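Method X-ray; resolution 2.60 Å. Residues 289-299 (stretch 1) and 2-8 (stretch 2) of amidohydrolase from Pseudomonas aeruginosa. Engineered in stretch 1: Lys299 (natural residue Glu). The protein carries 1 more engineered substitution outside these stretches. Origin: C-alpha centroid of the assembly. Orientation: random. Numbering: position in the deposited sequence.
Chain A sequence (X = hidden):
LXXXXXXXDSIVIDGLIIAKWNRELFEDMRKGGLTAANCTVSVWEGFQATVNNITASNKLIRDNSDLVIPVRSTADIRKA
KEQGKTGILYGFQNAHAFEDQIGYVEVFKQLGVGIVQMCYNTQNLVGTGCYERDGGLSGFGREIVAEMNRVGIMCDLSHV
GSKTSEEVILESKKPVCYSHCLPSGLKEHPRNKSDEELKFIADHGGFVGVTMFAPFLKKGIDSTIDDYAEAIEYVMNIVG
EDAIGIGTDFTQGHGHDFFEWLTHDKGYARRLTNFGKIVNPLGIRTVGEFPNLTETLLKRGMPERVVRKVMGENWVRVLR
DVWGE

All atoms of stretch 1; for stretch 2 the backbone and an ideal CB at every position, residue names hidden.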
ATOM      1  N   GLU A 289     -21.645 -18.945 -25.600  1.00 13.40           N
ATOM      2  CA  GLU A 289     -22.374 -18.162 -26.594  1.00 13.98           C
ATOM      3  C   GLU A 289     -21.504 -17.150 -27.324  1.00 12.88           C
ATOM      4  O   GLU A 289     -22.010 -16.368 -28.132  1.00 11.21           O
ATOM      5  CB  GLU A 289     -23.538 -17.424 -25.940  1.00 19.30           C
ATOM      6  CG  GLU A 289     -24.702 -18.300 -25.548  1.00 21.89           C
ATOM      7  CD  GLU A 289     -25.836 -17.489 -24.966  1.00 24.93           C
ATOM      8  OE1 GLU A 289     -25.712 -17.057 -23.802  1.00 26.58           O
ATOM      9  OE2 GLU A 289     -26.845 -17.270 -25.677  1.00 25.53           O
ATOM     10  N   PHE A 290     -20.202 -17.168 -27.041  1.00 16.95           N
ATOM     11  CA  PHE A 290     -19.254 -16.243 -27.664  1.00 17.46           C
ATOM     12  C   PHE A 290     -19.518 -16.016 -29.160  1.00 17.14           C
ATOM     13  O   PHE A 290     -19.533 -14.876 -29.629  1.00 17.94           O
ATOM     14  CB  PHE A 290     -17.822 -16.749 -27.463  1.00 24.36           C
ATOM     15  CG  PHE A 290     -16.924 -15.773 -26.758  1.00 26.87           C
ATOM     16  CD1 PHE A 290     -16.473 -14.626 -27.404  1.00 28.14           C
ATOM     17  CD2 PHE A 290     -16.545 -15.988 -25.434  1.00 27.37           C
ATOM     18  CE1 PHE A 290     -15.661 -13.708 -26.742  1.00 28.41           C
ATOM     19  CE2 PHE A 290     -15.735 -15.077 -24.764  1.00 26.75           C
ATOM     20  CZ  PHE A 290     -15.292 -13.934 -25.419  1.00 27.71           C
ATOM     21  N   PRO A 291     -19.741 -17.096 -29.925  1.00 13.08           N
ATOM     22  CA  PRO A 291     -19.999 -16.952 -31.364  1.00 12.72           C
ATOM     23  C   PRO A 291     -21.123 -16.007 -31.801  1.00 12.28           C
ATOM     24  O   PRO A 291     -21.180 -15.620 -32.966  1.00 13.37           O
ATOM     25  CB  PRO A 291     -20.226 -18.397 -31.830  1.00  3.05           C
ATOM     26  CG  PRO A 291     -20.600 -19.129 -30.583  1.00  3.45           C
ATOM     27  CD  PRO A 291     -19.714 -18.517 -29.539  1.00  2.43           C
ATOM     28  N   ASN A 292     -22.008 -15.622 -30.889  1.00 10.31           N
ATOM     29  CA  ASN A 292     -23.090 -14.709 -31.250  1.00 11.54           C
ATOM     30  C   ASN A 292     -22.560 -13.291 -31.414  1.00 13.99           C
ATOM     31  O   ASN A 292     -23.224 -12.427 -31.993  1.00 14.73           O
ATOM     32  CB  ASN A 292     -24.170 -14.700 -30.176  1.00  7.45           C
ATOM     33  CG  ASN A 292     -24.799 -16.049 -29.978  1.00  6.33           C
ATOM     34  OD1 ASN A 292     -25.638 -16.228 -29.099  1.00  7.81           O
ATOM     35  ND2 ASN A 292     -24.400 -17.012 -30.793  1.00  7.05           N
ATOM     36  N   LEU A 293     -21.361 -13.056 -30.890  1.00 23.52           N
ATOM     37  CA  LEU A 293     -20.735 -11.748 -30.964  1.00 23.91           C
ATOM     38  C   LEU A 293     -20.084 -11.552 -32.330  1.00 24.61           C
ATOM     39  O   LEU A 293     -20.000 -10.434 -32.842  1.00 24.50           O
ATOM     40  CB  LEU A 293     -19.708 -11.614 -29.839  1.00 27.30           C
ATOM     41  CG  LEU A 293     -19.089 -10.236 -29.599  1.00 28.18           C
ATOM     42  CD1 LEU A 293     -20.159  -9.155 -29.628  1.00 25.60           C
ATOM     43  CD2 LEU A 293     -18.373 -10.252 -28.262  1.00 28.60           C
ATOM     44  N   THR A 294     -19.623 -12.646 -32.920  1.00 20.54           N
ATOM     45  CA  THR A 294     -19.008 -12.589 -34.239  1.00 19.26           C
ATOM     46  C   THR A 294     -20.130 -12.362 -35.239  1.00 19.36           C
ATOM     47  O   THR A 294     -20.039 -11.500 -36.112  1.00 20.44           O
ATOM     48  CB  THR A 294     -18.277 -13.908 -34.568  1.00 13.50           C
ATOM     49  OG1 THR A 294     -17.137 -14.042 -33.708  1.00 13.43           O
ATOM     50  CG2 THR A 294     -17.812 -13.926 -36.019  1.00 14.01           C
ATOM     51  N   GLU A 295     -21.195 -13.140 -35.097  1.00 18.85           N
ATOM     52  CA  GLU A 295     -22.348 -13.029 -35.975  1.00 18.52           C
ATOM     53  C   GLU A 295     -22.978 -11.640 -35.879  1.00 18.35           C
ATOM     54  O   GLU A 295     -23.327 -11.041 -36.895  1.00 18.79           O
ATOM     55  CB  GLU A 295     -23.380 -14.102 -35.613  1.00 32.94           C
ATOM     56  CG  GLU A 295     -24.749 -13.907 -36.257  1.00 37.84           C
ATOM     57  CD  GLU A 295     -25.708 -15.055 -35.970  1.00 41.78           C
ATOM     58  OE1 GLU A 295     -25.704 -15.571 -34.829  1.00 44.00           O
ATOM     59  OE2 GLU A 295     -26.478 -15.433 -36.884  1.00 43.81           O
ATOM     60  N   THR A 296     -23.117 -11.127 -34.659  1.00 10.66           N
ATOM     61  CA  THR A 296     -23.714  -9.810 -34.458  1.00 10.26           C
ATOM     62  C   THR A 296     -22.889  -8.708 -35.108  1.00  9.46           C
ATOM     63  O   THR A 296     -23.339  -8.071 -36.058  1.00 10.82           O
ATOM     64  CB  THR A 296     -23.908  -9.501 -32.953  1.00 20.50           C
ATOM     65  OG1 THR A 296     -24.923 -10.362 -32.416  1.00 19.85           O
ATOM     66  CG2 THR A 296     -24.337  -8.053 -32.752  1.00 20.38           C
ATOM     67  N   LEU A 297     -21.686  -8.477 -34.601  1.00 21.10           N
ATOM     68  CA  LEU A 297     -20.820  -7.452 -35.174  1.00 21.40           C
ATOM     69  C   LEU A 297     -20.818  -7.571 -36.698  1.00 21.47           C
ATOM     70  O   LEU A 297     -20.830  -6.571 -37.427  1.00 20.77           O
ATOM     71  CB  LEU A 297     -19.395  -7.617 -34.641  1.00 12.67           C
ATOM     72  CG  LEU A 297     -19.158  -7.154 -33.204  1.00 11.84           C
ATOM     73  CD1 LEU A 297     -17.860  -7.746 -32.689  1.00 12.46           C
ATOM     74  CD2 LEU A 297     -19.110  -5.642 -33.154  1.00  8.59           C
ATOM     75  N   LEU A 298     -20.824  -8.814 -37.164  1.00 13.09           N
ATOM     76  CA  LEU A 298     -20.808  -9.117 -38.587  1.00 13.78           C
ATOM     77  C   LEU A 298     -22.071  -8.624 -39.295  1.00 14.68           C
ATOM     78  O   LEU A 298     -21.998  -7.898 -40.289  1.00 14.69           O
ATOM     79  CB  LEU A 298     -20.652 -10.625 -38.762  1.00 21.96           C
ATOM     80  CG  LEU A 298     -20.135 -11.179 -40.085  1.00 24.23           C
ATOM     81  CD1 LEU A 298     -18.830 -10.502 -40.468  1.00 24.74           C
ATOM     82  CD2 LEU A 298     -19.930 -12.680 -39.925  1.00 24.93           C
ATOM     83  N   LYS A 299     -23.230  -9.009 -38.773  1.00 23.05           N
ATOM     84  CA  LYS A 299     -24.496  -8.607 -39.373  1.00 25.41           C
ATOM     85  C   LYS A 299     -24.797  -7.155 -39.033  1.00 25.61           C
ATOM     86  O   LYS A 299     -25.894  -6.659 -39.276  1.00 25.87           O
ATOM     87  CB  LYS A 299     -25.631  -9.516 -38.883  1.00 30.73           C
ATOM     88  CG  LYS A 299     -25.975  -9.383 -37.405  1.00 33.38           C
ATOM     89  CD  LYS A 299     -27.164  -8.451 -37.182  1.00 34.69           C
ATOM     90  CE  LYS A 299     -27.499  -8.302 -35.696  1.00 36.28           C
ATOM     91  NZ  LYS A 299     -27.885  -9.581 -35.028  1.00 37.76           N
ATOM     92  N   UNK A   2     -19.705 -17.625 -43.811  1.00 17.46           N
ATOM     93  CA  UNK A   2     -20.899 -17.613 -42.972  1.00 17.81           C
ATOM     94  C   UNK A   2     -20.571 -17.313 -41.518  1.00 18.32           C
ATOM     95  O   UNK A   2     -19.537 -17.737 -41.010  1.00 20.16           O
ATOM     96  CB  UNK A   2     -21.626 -18.955 -43.072  1.00 17.81           C
ATOM     97  N   UNK A   3     -21.448 -16.574 -40.825  1.00 44.66           N
ATOM     98  CA  UNK A   3     -21.200 -16.256 -39.418  1.00 45.48           C
ATOM     99  C   UNK A   3     -21.287 -17.537 -38.586  1.00 47.11           C
ATOM    100  O   UNK A   3     -22.322 -17.852 -37.995  1.00 50.18           O
ATOM    101  CB  UNK A   3     -22.197 -15.212 -38.910  1.00 45.48           C
ATOM    102  N   UNK A   4     -20.184 -18.275 -38.569  1.00 26.16           N
ATOM    103  CA  UNK A   4     -20.059 -19.534 -37.848  1.00 26.18           C
ATOM    104  C   UNK A   4     -18.757 -20.120 -38.355  1.00 27.06           C
ATOM    105  O   UNK A   4     -17.941 -20.625 -37.588  1.00 28.56           O
ATOM    106  CB  UNK A   4     -21.250 -20.469 -38.066  1.00 26.18           C
ATOM    107  N   UNK A   5     -18.573 -20.045 -39.667  1.00 39.15           N
ATOM    108  CA  UNK A   5     -17.355 -20.530 -40.288  1.00 38.97           C
ATOM    109  C   UNK A   5     -16.261 -19.520 -39.953  1.00 37.56           C
ATOM    110  O   UNK A   5     -15.091 -19.875 -39.823  1.00 37.81           O
ATOM    111  CB  UNK A   5     -17.520 -20.712 -41.798  1.00 38.97           C
ATOM    112  N   UNK A   6     -16.656 -18.257 -39.815  1.00 12.68           N
ATOM    113  CA  UNK A   6     -15.712 -17.193 -39.497  1.00 11.55           C
ATOM    114  C   UNK A   6     -15.204 -17.387 -38.071  1.00 11.67           C
ATOM    115  O   UNK A   6     -14.006 -17.511 -37.838  1.00 12.47           O
ATOM    116  CB  UNK A   6     -16.360 -15.817 -39.663  1.00 11.55           C
ATOM    117  N   UNK A   7     -16.129 -17.405 -37.119  1.00 12.68           N
ATOM    118  CA  UNK A   7     -15.788 -17.594 -35.721  1.00 12.10           C
ATOM    119  C   UNK A   7     -14.905 -18.844 -35.614  1.00 12.38           C
ATOM    120  O   UNK A   7     -13.874 -18.835 -34.941  1.00 11.34           O
ATOM    121  CB  UNK A   7     -17.044 -17.720 -34.857  1.00 12.10           C
ATOM    122  N   UNK A   8     -15.309 -19.909 -36.300  1.00  8.90           N
ATOM    123  CA  UNK A   8     -14.572 -21.167 -36.270  1.00 10.21           C
ATOM    124  C   UNK A   8     -13.167 -21.036 -36.835  1.00 10.59           C
ATOM    125  O   UNK A   8     -12.209 -21.524 -36.243  1.00 11.52           O
ATOM    126  CB  UNK A   8     -15.339 -22.239 -37.048  1.00 10.21           C
TER

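Position 2 has its CA-to-CB bond pointing away from stretch 1, and no atom of that stretch lies within 5.5 Å of the ideal CB. Nothing here selects a side chain beyond the local turn, where a small polar group would suit. The residue is Ser2, whose O accepts a bond from the backbone N of position 5 at 2.8 Å.

Position 3 points toward the helix. Its ideal CB lies 3.5 Å from Leu298 CD2 and 3.7 Å from Glu295 CA, so the first side-chain carbon already touches the helix surface and a compact apolar group fits best. A phi of -68° admits proline, though alanine or valine would also be plausible. It is Pro3: its CB packs 3.6 Å from Leu298 CD2 and 3.8 Å from Glu295 CB, at the closest CA register of the pair, 4.9 Å between Pro3 CA and Glu295 CA.

Position 4 points away and meets nothing, and its phi of 169° is unusual, which makes glycine or a small residue reasonable. Ala4 occupies it, in the N-cap position; its O accepts the backbone N of position 8 at 3.0 Å.

Position 5 is out of reach of stretch 1 and helical, so many polar residues would serve. It is Glu5, which turns back on its own stretch: OE1 accepts a hydrogen bond from Ser2 N at 3.0 Å.

Position 6 points toward stretch 1, with the ideal CB 4.4 Å from Thr294 CG2 and 4.8 Å from Leu298 CD2. Two methyl groups and a little space favour a medium or large aliphatic residue: leucine, isoleucine or methionine. Leu6, with chi1 and chi2 both t, brings CD1 to 3.8 Å from Leu298 CD2 and 4.0 Å from Thr294 CG2.

Position 7 also points toward the helix. The ideal CB stands 3.9 Å from Thr294 OG1 and 4.4 Å from Pro291 CB, so a hydroxyl and a proline surface are offered together. A flat polar side chain could use both; histidine, asparagine or glutamine are candidates. His7 (chi1 t) places ND1 2.8 Å from Thr294 OG1 in a nearly linear hydrogen bond (174°), with either atom a possible donor. The hydroxyl lies at the ring edge, near its plane, leaving a face free for Pro291: its CA sits 3.5 Å from the ring centroid, 14° off the normal, a CH-pi contact.

Position 8 is helical and out of reach, leaving the choice open. Ala8 makes no contact with stretch 1.

Stretch 2, residues 2-8: SPAELHA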
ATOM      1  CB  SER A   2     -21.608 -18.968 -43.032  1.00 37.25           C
ATOM      2  OG  SER A   2     -21.000 -19.906 -42.153  1.00 36.18           O
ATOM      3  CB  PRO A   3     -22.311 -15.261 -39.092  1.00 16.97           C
ATOM      4  CG  PRO A   3     -23.421 -15.690 -39.987  1.00 16.81           C
ATOM      5  CD  PRO A   3     -22.704 -15.962 -41.289  1.00 16.76           C
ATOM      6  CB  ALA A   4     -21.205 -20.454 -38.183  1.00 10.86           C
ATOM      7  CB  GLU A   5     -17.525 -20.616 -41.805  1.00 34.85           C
ATOM      8  CG  GLU A   5     -18.612 -21.560 -42.259  1.00 36.88           C
ATOM      9  CD  GLU A   5     -18.791 -21.556 -43.767  1.00 37.70           C
ATOM     10  OE1 GLU A   5     -19.137 -20.490 -44.324  1.00 38.35           O
ATOM     11  OE2 GLU A   5     -18.583 -22.616 -44.394  1.00 37.53           O
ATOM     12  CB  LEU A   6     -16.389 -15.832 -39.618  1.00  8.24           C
ATOM     13  CG  LEU A   6     -15.473 -14.641 -39.900  1.00  7.49           C
ATOM     14  CD1 LEU A   6     -16.220 -13.361 -39.599  1.00  8.37           C
ATOM     15  CD2 LEU A   6     -14.221 -14.709 -39.055  1.00  8.44           C
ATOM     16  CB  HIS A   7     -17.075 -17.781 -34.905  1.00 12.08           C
ATOM     17  CG  HIS A   7     -16.872 -17.759 -33.420  1.00 12.17           C
ATOM     18  ND1 HIS A   7     -16.791 -16.588 -32.697  1.00 12.84           N
ATOM     19  CD2 HIS A   7     -16.741 -18.765 -32.522  1.00 12.79           C
ATOM     20  CE1 HIS A   7     -16.620 -16.874 -31.419  1.00 12.22           C
ATOM     21  NE2 HIS A   7     -16.587 -18.187 -31.285  1.00 12.72           N
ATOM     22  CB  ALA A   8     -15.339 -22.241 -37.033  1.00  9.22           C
TER
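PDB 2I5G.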